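Local coordinates for substrate-binding protein (Synechococcus sp., PDB 6WPN) that probably binds a sugar or oligosaccharide in the periplasm as the solute-capturing component of a transport system, at residues G103-T108 against L302-Q307; I135-Y140 against F320-T325; T179-L184 against S255-L260. All blocks are in the same frame, centred on the assembly; numbering follows the deposited sequence.

Contact 1 (G103-T108 against L302-Q307); sequences GLTDLT and LAVPRQ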
loop_
_atom_site.group_PDB
_atom_site.type_symbol
_atom_site.label_atom_id
_atom_site.label_comp_id
_atom_site.label_asym_id
_atom_site.label_seq_id
_atom_site.Cartn_x
_atom_site.Cartn_y
_atom_site.Cartn_z
ATOM N N GLY A 103 7.679 20.611 -7.359
ATOM C CA GLY A 103 6.912 20.187 -8.513
ATOM C C GLY A 103 5.408 20.121 -8.352
ATOM O O GLY A 103 4.703 19.919 -9.343
ATOM N N LEU A 104 4.886 20.280 -7.143
ATOM C CA LEU A 104 3.453 20.177 -6.908
ATOM C C LEU A 104 2.876 21.527 -6.512
ATOM O O LEU A 104 3.492 22.282 -5.754
ATOM C CB LEU A 104 3.155 19.144 -5.820
ATOM C CG LEU A 104 3.629 17.731 -6.158
ATOM C CD1 LEU A 104 3.138 16.730 -5.120
ATOM C CD2 LEU A 104 3.184 17.344 -7.561
ATOM N N THR A 105 1.678 21.813 -7.014
ATOM C CA THR A 105 1.013 23.064 -6.688
ATOM C C THR A 105 0.548 23.038 -5.241
ATOM O O THR A 105 -0.002 22.041 -4.767
ATOM C CB THR A 105 -0.188 23.288 -7.608
ATOM O OG1 THR A 105 0.243 23.308 -8.974
ATOM C CG2 THR A 105 -0.880 24.604 -7.280
ATOM N N ASP A 106 0.781 24.137 -4.532
ATOM C CA ASP A 106 0.157 24.319 -3.228
ATOM C C ASP A 106 -1.324 24.589 -3.447
ATOM O O ASP A 106 -1.708 25.671 -3.901
ATOM C CB ASP A 106 0.825 25.458 -2.465
ATOM C CG ASP A 106 0.423 25.493 -1.002
ATOM O OD1 ASP A 106 -0.490 24.739 -0.605
ATOM O OD2 ASP A 106 1.032 26.272 -0.241
ATOM N N LEU A 107 -2.155 23.594 -3.139
ATOM C CA LEU A 107 -3.578 23.675 -3.441
ATOM C C LEU A 107 -4.325 24.604 -2.491
ATOM O O LEU A 107 -5.433 25.040 -2.820
ATOM C CB LEU A 107 -4.191 22.271 -3.398
ATOM C CG LEU A 107 -3.460 21.214 -4.232
ATOM C CD1 LEU A 107 -4.076 19.847 -4.032
ATOM C CD2 LEU A 107 -3.472 21.596 -5.703
ATOM N N THR A 108 -3.742 24.917 -1.329
ATOM C CA THR A 108 -4.414 25.771 -0.353
ATOM C C THR A 108 -4.911 27.070 -0.982
ATOM O O THR A 108 -5.975 27.580 -0.613
ATOM C CB THR A 108 -3.472 26.068 0.816
ATOM O OG1 THR A 108 -2.956 24.838 1.341
ATOM C CG2 THR A 108 -4.203 26.811 1.919
ATOM N N LEU A 302 -4.284 12.622 -5.003
ATOM C CA LEU A 302 -4.288 13.276 -6.303
ATOM C C LEU A 302 -3.588 14.618 -6.160
ATOM O O LEU A 302 -3.913 15.387 -5.251
ATOM C CB LEU A 302 -5.716 13.462 -6.822
ATOM C CG LEU A 302 -6.455 12.159 -7.124
ATOM C CD1 LEU A 302 -7.840 12.451 -7.669
ATOM C CD2 LEU A 302 -5.656 11.282 -8.084
ATOM N N ALA A 303 -2.623 14.894 -7.039
ATOM C CA ALA A 303 -1.827 16.111 -6.961
ATOM C C ALA A 303 -1.879 16.861 -8.287
ATOM O O ALA A 303 -2.177 16.288 -9.339
ATOM C CB ALA A 303 -0.372 15.806 -6.584
ATOM N N VAL A 304 -1.577 18.156 -8.221
ATOM C CA VAL A 304 -1.583 19.032 -9.390
ATOM C C VAL A 304 -0.171 19.553 -9.647
ATOM O O VAL A 304 0.333 20.388 -8.879
ATOM C CB VAL A 304 -2.573 20.194 -9.205
ATOM C CG1 VAL A 304 -2.598 21.079 -10.451
ATOM C CG2 VAL A 304 -3.958 19.669 -8.881
ATOM N N PRO A 305 0.492 19.110 -10.715
ATOM C CA PRO A 305 1.848 19.597 -11.005
ATOM C C PRO A 305 1.884 21.107 -11.175
ATOM O O PRO A 305 0.940 21.717 -11.682
ATOM C CB PRO A 305 2.204 18.876 -12.309
ATOM C CG PRO A 305 1.374 17.624 -12.266
ATOM C CD PRO A 305 0.076 18.044 -11.643
ATOM N N ARG A 306 2.986 21.716 -10.726
ATOM C CA ARG A 306 3.108 23.167 -10.824
ATOM C C ARG A 306 3.147 23.635 -12.272
ATOM O O ARG A 306 2.733 24.761 -12.568
ATOM C CB ARG A 306 4.350 23.655 -10.075
ATOM C CG ARG A 306 4.087 24.061 -8.629
ATOM C CD ARG A 306 5.181 24.979 -8.102
ATOM N NE ARG A 306 5.342 26.157 -8.950
ATOM C CZ ARG A 306 6.198 27.146 -8.714
ATOM N NH1 ARG A 306 6.983 27.113 -7.646
ATOM N NH2 ARG A 306 6.267 28.174 -9.549
ATOM N N GLN A 307 3.632 22.793 -13.186
ATOM C CA GLN A 307 3.630 23.156 -14.598
ATOM C C GLN A 307 2.235 23.193 -15.202
ATOM O O GLN A 307 2.086 23.686 -16.325
ATOM C CB GLN A 307 4.503 22.192 -15.405
ATOM C CG GLN A 307 5.963 22.602 -15.513
ATOM C CD GLN A 307 6.715 22.473 -14.204
ATOM O OE1 GLN A 307 6.381 21.638 -13.359
ATOM N NE2 GLN A 307 7.737 23.304 -14.028
#
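T105 and V304 make the polar centre of this contact, where the carbonyl oxygen of V304 takes two bonds from one residue. T105 N reaches V304 O at 2.7 Å, close to straight in line with the carbonyl, while T105 OG1 comes to V304 O at 2.9 Å from above the carbonyl plane. The hydroxyl can join in because the first torsion (chi1 -59°) sets OG1 beside its own backbone N, on the side of V304 O. The second backbone bond, R306 N to G103 O (2.8 Å), lies across the L104–P305 pair from the first, and P305 CA adds a CH···O contact to G103 O at 3.3 Å. These bonds make one beta bridge and no more, for the two backbones run 114° apart and soon diverge.

Apolar contacts complete the interface. Both methyls of L104 sit against the single methyl of A303, CD1 at 3.9 Å from CB, and L107 CD2 meets V304 CG2 at 3.7 Å, with A314 and V315 of helix 311-321 behind. On the solvent side the aliphatic part of R306 lies over L104 O, its CG 3.4 Å from that oxygen, before the chain bends at chi3 and carries the guanidinium away.

The arrangement is a single beta bridge between a loop and the chain leaving strand 295-303 for helix 311-321: the loop after helix 92-99 crosses it just past that strand, which lies between strands 87-90 and 137-149 in the mixed sheet of one alpha/beta lobe of a bacterial solute-binding protein.

Contact 2 (I135-Y140 against F320-T325); sequences IAIPWY and FLTNGT
T322 turns its OG1 into the crowded position between backbone N and carbonyl carbon (chi1 63°), which sends CG2 the other way, toward W139; the indole in turn swings anti to its own N (chi1 -169°) and so comes up to the end of helix 311-321. The CG2 methyl makes the closest approaches to P138 and W139. It lies 3.5 Å from P138 O and 3.8 Å from W139 CD1, approaching the pyrrole side of the ring obliquely. Next to it W139 NE1 is 3.8 Å from L321 O, too long for a hydrogen bond; L302 packs on the indole as well. Y140 CD1 covers one face of the same ring, 3.6 Å above its plane and toward the rim. At the other branch of T322, OG1 is touched by I137 CG2 at 3.6 Å.

That hydroxyl finds its polar partners elsewhere: A318 O in the last turn of its own helix, and Y119 OH. The backbone then breaks at T322, and N323 caps the following helix through OD1 to N326 N. W139 O is bonded to S339 OG.

With no hydrogen bond between the two segments, strand 137-149 and the junction between helices 311-321 and 324-334 meet through van der Waals contact alone; the buried threonine satisfies its OH through A318 O and Y119 OH and offers the strand a methyl, so the fit depends on shape rather than on directed bonds.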
loop_
_atom_site.group_PDB
_atom_site.type_symbol
_atom_site.label_atom_id
_atom_site.label_comp_id
_atom_site.label_asym_id
_atom_site.label_seq_id
_atom_site.Cartn_x
_atom_site.Cartn_y
_atom_site.Cartn_z
ATOM N N ILE A 135 -0.074 19.628 -0.830
ATOM C CA ILE A 135 0.347 19.235 -2.170
ATOM C C ILE A 135 -0.557 18.185 -2.797
ATOM O O ILE A 135 -0.379 17.864 -3.983
ATOM C CB ILE A 135 1.790 18.690 -2.150
ATOM C CG1 ILE A 135 1.849 17.477 -1.216
ATOM C CG2 ILE A 135 2.761 19.774 -1.716
ATOM C CD1 ILE A 135 3.074 16.627 -1.374
ATOM N N ALA A 136 -1.516 17.639 -2.056
ATOM C CA ALA A 136 -2.332 16.573 -2.613
ATOM C C ALA A 136 -3.674 16.518 -1.904
ATOM O O ALA A 136 -3.809 16.939 -0.751
ATOM C CB ALA A 136 -1.624 15.217 -2.512
ATOM N N ILE A 137 -4.658 15.992 -2.616
ATOM C CA ILE A 137 -5.988 15.736 -2.076
ATOM C C ILE A 137 -6.113 14.235 -1.844
ATOM O O ILE A 137 -5.792 13.455 -2.752
ATOM C CB ILE A 137 -7.087 16.237 -3.031
ATOM C CG1 ILE A 137 -7.060 17.763 -3.113
ATOM C CG2 ILE A 137 -8.462 15.745 -2.589
ATOM C CD1 ILE A 137 -7.887 18.323 -4.248
ATOM N N PRO A 138 -6.548 13.793 -0.668
ATOM C CA PRO A 138 -6.684 12.351 -0.436
ATOM C C PRO A 138 -7.774 11.761 -1.313
ATOM O O PRO A 138 -8.827 12.366 -1.522
ATOM C CB PRO A 138 -7.052 12.255 1.052
ATOM C CG PRO A 138 -6.696 13.576 1.628
ATOM C CD PRO A 138 -6.862 14.578 0.533
ATOM N N TRP A 139 -7.503 10.568 -1.833
ATOM C CA TRP A 139 -8.481 9.854 -2.638
ATOM C C TRP A 139 -8.987 8.656 -1.844
ATOM O O TRP A 139 -9.750 8.823 -0.891
ATOM C CB TRP A 139 -7.872 9.434 -3.977
ATOM C CG TRP A 139 -8.871 8.920 -4.963
ATOM C CD1 TRP A 139 -10.220 8.816 -4.789
ATOM C CD2 TRP A 139 -8.594 8.411 -6.270
ATOM N NE1 TRP A 139 -10.803 8.279 -5.912
ATOM C CE2 TRP A 139 -9.824 8.023 -6.837
ATOM C CE3 TRP A 139 -7.424 8.250 -7.021
ATOM C CZ2 TRP A 139 -9.918 7.484 -8.119
ATOM C CZ3 TRP A 139 -7.520 7.716 -8.298
ATOM C CH2 TRP A 139 -8.757 7.339 -8.831
ATOM N N TYR A 140 -8.590 7.451 -2.222
ATOM C CA TYR A 140 -8.995 6.252 -1.506
ATOM C C TYR A 140 -7.816 5.665 -0.739
ATOM O O TYR A 140 -6.674 6.119 -0.847
ATOM C CB TYR A 140 -9.570 5.208 -2.464
ATOM C CG TYR A 140 -8.560 4.616 -3.417
ATOM C CD1 TYR A 140 -8.240 5.254 -4.605
ATOM C CD2 TYR A 140 -7.939 3.406 -3.135
ATOM C CE1 TYR A 140 -7.326 4.707 -5.483
ATOM C CE2 TYR A 140 -7.018 2.854 -4.009
ATOM C CZ TYR A 140 -6.721 3.507 -5.177
ATOM O OH TYR A 140 -5.811 2.957 -6.046
ATOM N N PHE A 320 -13.912 16.678 -7.650
ATOM C CA PHE A 320 -15.025 15.890 -8.173
ATOM C C PHE A 320 -14.770 14.398 -8.012
ATOM O O PHE A 320 -15.675 13.646 -7.629
ATOM C CB PHE A 320 -15.277 16.239 -9.641
ATOM C CG PHE A 320 -16.393 15.450 -10.274
ATOM C CD1 PHE A 320 -17.718 15.791 -10.050
ATOM C CD2 PHE A 320 -16.115 14.380 -11.112
ATOM C CE1 PHE A 320 -18.745 15.072 -10.639
ATOM C CE2 PHE A 320 -17.137 13.659 -11.705
ATOM C CZ PHE A 320 -18.454 14.004 -11.466
ATOM N N LEU A 321 -13.551 13.949 -8.310
ATOM C CA LEU A 321 -13.239 12.529 -8.186
ATOM C C LEU A 321 -13.286 12.069 -6.738
ATOM O O LEU A 321 -13.509 10.884 -6.473
ATOM C CB LEU A 321 -11.861 12.238 -8.780
ATOM C CG LEU A 321 -11.744 12.261 -10.304
ATOM C CD1 LEU A 321 -10.283 12.208 -10.727
ATOM C CD2 LEU A 321 -12.531 11.116 -10.924
ATOM N N THR A 322 -13.081 12.985 -5.796
ATOM C CA THR A 322 -12.990 12.643 -4.385
ATOM C C THR A 322 -14.172 13.161 -3.571
ATOM O O THR A 322 -14.075 13.254 -2.345
ATOM C CB THR A 322 -11.679 13.175 -3.806
ATOM O OG1 THR A 322 -11.667 14.604 -3.900
ATOM C CG2 THR A 322 -10.494 12.615 -4.575
ATOM N N ASN A 323 -15.296 13.474 -4.212
ATOM C CA ASN A 323 -16.443 13.937 -3.444
ATOM C C ASN A 323 -17.139 12.743 -2.795
ATOM O O ASN A 323 -16.687 11.599 -2.897
ATOM C CB ASN A 323 -17.404 14.740 -4.324
ATOM C CG ASN A 323 -18.079 13.900 -5.401
ATOM O OD1 ASN A 323 -17.949 12.676 -5.441
ATOM N ND2 ASN A 323 -18.811 14.566 -6.282
ATOM N N GLY A 324 -18.272 13.008 -2.140
ATOM C CA GLY A 324 -18.966 11.949 -1.419
ATOM C C GLY A 324 -19.494 10.870 -2.344
ATOM O O GLY A 324 -19.304 9.675 -2.102
ATOM N N THR A 325 -20.174 11.278 -3.418
ATOM C CA THR A 325 -20.859 10.322 -4.279
ATOM C C THR A 325 -19.866 9.440 -5.022
ATOM O O THR A 325 -20.030 8.216 -5.083
ATOM C CB THR A 325 -21.746 11.059 -5.281
ATOM O OG1 THR A 325 -22.702 11.863 -4.579
ATOM C CG2 THR A 325 -22.470 10.066 -6.184
#

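Contact 3 (T179-L184 against S255-L260); sequences TGRYGL and SGELAL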
loop_
_atom_site.group_PDB
_atom_site.type_symbol
_atom_site.label_atom_id
_atom_site.label_comp_id
_atom_site.label_asym_id
_atom_site.label_seq_id
_atom_site.Cartn_x
_atom_site.Cartn_y
_atom_site.Cartn_z
ATOM N N THR A 179 2.799 -29.561 7.104
ATOM C CA THR A 179 2.100 -29.536 5.826
ATOM C C THR A 179 3.017 -29.416 4.626
ATOM O O THR A 179 2.565 -29.675 3.504
ATOM C CB THR A 179 1.116 -28.360 5.753
ATOM O OG1 THR A 179 1.858 -27.152 5.573
ATOM C CG2 THR A 179 0.315 -28.247 7.028
ATOM N N GLY A 180 4.276 -29.022 4.818
ATOM C CA GLY A 180 5.167 -28.775 3.710
ATOM C C GLY A 180 4.921 -27.481 2.976
ATOM O O GLY A 180 5.766 -27.075 2.167
ATOM N N ARG A 181 3.820 -26.795 3.254
ATOM C CA ARG A 181 3.515 -25.531 2.611
ATOM C C ARG A 181 4.159 -24.395 3.399
ATOM O O ARG A 181 4.815 -24.605 4.419
ATOM C CB ARG A 181 2.001 -25.345 2.497
ATOM C CG ARG A 181 1.364 -25.963 1.261
ATOM C CD ARG A 181 1.516 -27.471 1.211
ATOM N NE ARG A 181 0.855 -28.049 0.049
ATOM C CZ ARG A 181 0.887 -29.340 -0.274
ATOM N NH1 ARG A 181 1.576 -30.196 0.472
ATOM N NH2 ARG A 181 0.238 -29.772 -1.347
ATOM N N TYR A 182 3.981 -23.172 2.918
ATOM C CA TYR A 182 4.621 -22.006 3.508
ATOM C C TYR A 182 3.621 -21.167 4.293
ATOM O O TYR A 182 2.469 -21.001 3.879
ATOM C CB TYR A 182 5.302 -21.177 2.413
ATOM C CG TYR A 182 6.513 -21.887 1.851
ATOM C CD1 TYR A 182 7.739 -21.828 2.502
ATOM C CD2 TYR A 182 6.416 -22.665 0.700
ATOM C CE1 TYR A 182 8.845 -22.495 2.004
ATOM C CE2 TYR A 182 7.519 -23.338 0.193
ATOM C CZ TYR A 182 8.728 -23.247 0.853
ATOM O OH TYR A 182 9.832 -23.907 0.368
ATOM N N GLY A 183 4.081 -20.621 5.423
ATOM C CA GLY A 183 3.206 -19.843 6.279
ATOM C C GLY A 183 2.935 -18.440 5.782
ATOM O O GLY A 183 1.847 -17.901 6.015
ATOM N N LEU A 184 3.909 -17.817 5.122
ATOM C CA LEU A 184 3.741 -16.452 4.635
ATOM C C LEU A 184 4.735 -16.198 3.507
ATOM O O LEU A 184 5.613 -17.016 3.224
ATOM C CB LEU A 184 3.914 -15.428 5.763
ATOM C CG LEU A 184 5.338 -15.167 6.251
ATOM C CD1 LEU A 184 5.381 -13.885 7.070
ATOM C CD2 LEU A 184 5.873 -16.351 7.065
ATOM N N SER A 255 -3.139 -21.552 -5.228
ATOM C CA SER A 255 -2.811 -22.954 -5.416
ATOM C C SER A 255 -2.935 -23.759 -4.133
ATOM O O SER A 255 -2.743 -24.980 -4.161
ATOM C CB SER A 255 -1.388 -23.097 -5.967
ATOM O OG SER A 255 -1.230 -22.359 -7.162
ATOM N N GLY A 256 -3.245 -23.112 -3.013
ATOM C CA GLY A 256 -3.268 -23.814 -1.749
ATOM C C GLY A 256 -1.903 -24.085 -1.167
ATOM O O GLY A 256 -1.768 -24.980 -0.330
ATOM N N GLU A 257 -0.878 -23.344 -1.592
ATOM C CA GLU A 257 0.486 -23.543 -1.121
ATOM C C GLU A 257 0.941 -22.475 -0.135
ATOM O O GLU A 257 2.084 -22.529 0.330
ATOM C CB GLU A 257 1.451 -23.600 -2.310
ATOM C CG GLU A 257 1.446 -24.933 -3.041
ATOM C CD GLU A 257 2.055 -26.056 -2.214
ATOM O OE1 GLU A 257 3.031 -25.790 -1.476
ATOM O OE2 GLU A 257 1.554 -27.203 -2.298
ATOM N N LEU A 258 0.080 -21.513 0.195
ATOM C CA LEU A 258 0.406 -20.432 1.117
ATOM C C LEU A 258 -0.703 -20.328 2.156
ATOM O O LEU A 258 -1.873 -20.159 1.800
ATOM C CB LEU A 258 0.575 -19.109 0.361
ATOM C CG LEU A 258 1.080 -17.888 1.135
ATOM C CD1 LEU A 258 2.408 -18.201 1.791
ATOM C CD2 LEU A 258 1.214 -16.683 0.211
ATOM N N ALA A 259 -0.336 -20.418 3.437
ATOM C CA ALA A 259 -1.342 -20.430 4.496
ATOM C C ALA A 259 -1.881 -19.036 4.794
ATOM O O ALA A 259 -3.059 -18.894 5.132
ATOM C CB ALA A 259 -0.768 -21.049 5.770
ATOM N N LEU A 260 -1.051 -18.003 4.682
ATOM C CA LEU A 260 -1.480 -16.638 4.957
ATOM C C LEU A 260 -1.032 -15.742 3.812
ATOM O O LEU A 260 0.137 -15.765 3.422
ATOM C CB LEU A 260 -0.913 -16.129 6.290
ATOM C CG LEU A 260 -1.375 -14.755 6.796
ATOM C CD1 LEU A 260 -1.319 -14.694 8.316
ATOM C CD2 LEU A 260 -0.532 -13.634 6.211
#
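R181 and E257 meet through a salt bridge in which NE lies 2.6 Å from OE2. The carboxylate does not face the guanidinium edge-on: OE2 sits over one face, the two planes only 27° apart, and the acid's other oxygen, OE1, rests 3.2 Å from R181 CG. Both chains fold back at chi2 (63° in R181) to bring the charges together. Beside them the backbones pair. Y182 N bonds E257 O at 3.3 Å, and A259 N bonds Y182 O at 2.9 Å, nearly in line with that carbonyl; L260 N to G183 O, 3.2 Å, is weak and bent. L258 CD1 tucks 3.5 Å from Y182 O and also reaches the backbone of L184.

This is a short parallel pairing, with Y182 and L258 the single bridged pair, formed where two helices have just ended. Each helix stops at a glycine with positive phi: G180 after helix 168-179, and G256 after helix 246-254, the latter in a Schellman motif. Segment 255-260 then runs into strand 260-263 of the sheet.

Further out, the salt bridge is steadied from the helix end. R181 NH1 bonds T179 O in the guanidinium plane at 3.2 Å, and T179 OG1 accepts from R181 N in an ST turn while also bonding I175 O. Y171 OH of the same helix adds a bond to G183 O, and its side chain packs on A259 and L260. The Y182 ring has R176 as a cation-pi partner, while A249 and L252 of helix 246-254 pack against L258.

How the contacts relate
Contacts 1 and 2 share one lobe and touch, their centres 14 Å apart: L302 O of contact 1 is 2.8 Å from I137 N of contact 2, a probable hydrogen bond between neighbouring strands 295-303 and 137-149. Both involve the strand 295-303 to helix 311-321 unit: contact 1 where the chain leaves the strand, contact 2 where the helix ends. Contact 3 lies on the opposite side of the chain's centre, its own centre 45 Å and 38 Å from the other two. Contact 2, the most central, is wholly buried and without a hydrogen bond across it; contact 1, buried too, combines backbone bonds, a threonine hydroxyl and apolar packing; contact 3, partly exposed, adds a salt bridge.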